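Local coordinates for multidrug resistance protein (PDB 1YC9) that probably forms a trimeric outer-membrane efflux channel and could contribute to resistance against puromycin, acriflavine and tetraphenylarsonium, at residues E355-V359 with A428-A432. The protein carries 1 engineered substitution. Residues are numbered along the deposited sequence; the frame is centred on the assembly and turned at random.
Unlike the reference sequence in segment 355-359: I356 (reference Val).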
# COMPACT_ATOMS: atom_id res chain seq x y z
N GLU A 355 10.27 10.82 -13.75
CA GLU A 355 11.39 10.00 -13.30
C GLU A 355 12.63 10.25 -14.16
O GLU A 355 13.75 10.48 -13.63
CB GLU A 355 11.04 8.54 -13.31
CG GLU A 355 10.22 8.14 -12.09
CD GLU A 355 9.56 6.77 -12.23
OE1 GLU A 355 10.00 5.96 -13.08
OE2 GLU A 355 8.63 6.51 -11.42
N ILE A 356 12.40 10.29 -15.47
CA ILE A 356 13.49 10.61 -16.41
C ILE A 356 13.98 12.04 -16.26
O ILE A 356 15.19 12.26 -16.24
CB ILE A 356 13.07 10.38 -17.88
CG1 ILE A 356 12.80 8.90 -18.05
CG2 ILE A 356 14.24 10.78 -18.85
CD1 ILE A 356 11.84 8.56 -19.17
N ALA A 357 13.05 12.99 -16.06
CA ALA A 357 13.43 14.36 -15.83
C ALA A 357 14.30 14.51 -14.60
O ALA A 357 15.24 15.31 -14.62
CB ALA A 357 12.23 15.29 -15.72
N ASP A 358 14.01 13.74 -13.54
CA ASP A 358 14.76 13.82 -12.28
C ASP A 358 16.15 13.24 -12.46
O ASP A 358 17.13 13.82 -11.99
CB ASP A 358 14.07 13.09 -11.15
CG ASP A 358 12.98 13.92 -10.48
OD1 ASP A 358 12.60 14.99 -10.98
OD2 ASP A 358 12.41 13.55 -9.43
N VAL A 359 16.26 12.12 -13.17
CA VAL A 359 17.56 11.52 -13.42
C VAL A 359 18.46 12.50 -14.19
O VAL A 359 19.62 12.70 -13.83
CB VAL A 359 17.50 10.20 -14.19
CG1 VAL A 359 18.93 9.75 -14.56
CG2 VAL A 359 16.76 9.12 -13.41
N ALA A 428 19.43 4.73 -11.45
CA ALA A 428 18.17 5.44 -11.58
C ALA A 428 17.82 5.65 -13.07
O ALA A 428 16.66 5.63 -13.48
CB ALA A 428 18.26 6.76 -10.94
N LEU A 429 18.84 5.83 -13.88
CA LEU A 429 18.62 5.99 -15.31
C LEU A 429 18.12 4.68 -15.89
O LEU A 429 17.22 4.67 -16.74
CB LEU A 429 19.92 6.43 -16.02
CG LEU A 429 19.87 6.53 -17.57
CD1 LEU A 429 18.92 7.62 -17.96
CD2 LEU A 429 21.29 6.84 -18.09
N ILE A 430 18.76 3.58 -15.52
CA ILE A 430 18.39 2.30 -16.03
C ILE A 430 16.96 2.01 -15.65
O ILE A 430 16.15 1.61 -16.48
CB ILE A 430 19.34 1.22 -15.52
CG1 ILE A 430 20.68 1.35 -16.24
CG2 ILE A 430 18.77 -0.13 -15.71
CD1 ILE A 430 21.74 0.44 -15.76
N HIS A 431 16.62 2.29 -14.40
CA HIS A 431 15.23 2.12 -13.94
C HIS A 431 14.24 3.02 -14.71
O HIS A 431 13.17 2.56 -15.14
CB HIS A 431 15.16 2.32 -12.44
CG HIS A 431 13.86 1.93 -11.87
ND1 HIS A 431 12.77 2.77 -11.92
CD2 HIS A 431 13.44 0.78 -11.31
CE1 HIS A 431 11.73 2.15 -11.37
NE2 HIS A 431 12.12 0.94 -11.00
N ALA A 432 14.62 4.26 -14.95
CA ALA A 432 13.74 5.24 -15.57
C ALA A 432 13.50 4.88 -17.02
O ALA A 432 12.43 5.13 -17.56
CB ALA A 432 14.32 6.60 -15.47
O HOH W 1 12.28 5.14 -12.54
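E355 OE1 has two partners: water 1 donates to it at 2.5 Å, and R259, beyond the two segments, adds a salt bridge. The same water lies 2.5 Å from H431 ND1, which makes it the link across the contact, because E355 OE1 and H431 ND1 themselves are 4.4 Å apart, too far for a direct bond. Both water distances are unusually short, so their exact lengths are doubtful. The carboxylate oxygen sits at the edge of the imidazole, near its plane; Q351 holds the other oxygen, OE2. R259 also bonds to the carbonyl oxygen of A432, so one guanidinium engages both helices.

Beside this polar bridge the contact is apolar. V359 touches the other helix with both methyls: CG1, anti to the backbone N (chi1 173°), meets L429 CB at 3.8 Å, whereas CG2 lies against A428, 3.5 Å from its carbonyl O and 3.7 Å from its CB. The side chains of V359 and L429 cross at about a right angle. A432 CB is met by I356 CG1 at 3.8 Å, a residue that differs from the reference sequence.

No hydrogen bond joins the segments directly. Their axes approach to 9.2 Å and run nearly antiparallel, at 159°, consistent with helices 326-391 and 398-433 forming an antiparallel helical hairpin in the periplasmic barrel of outer membrane factors. D358 meanwhile bonds to N218 of a neighbouring subunit. The chemistry implies close packing through alanine and valine, while the carboxylate charge of E355 is probably offset by R259, and water 1 connects it to H431.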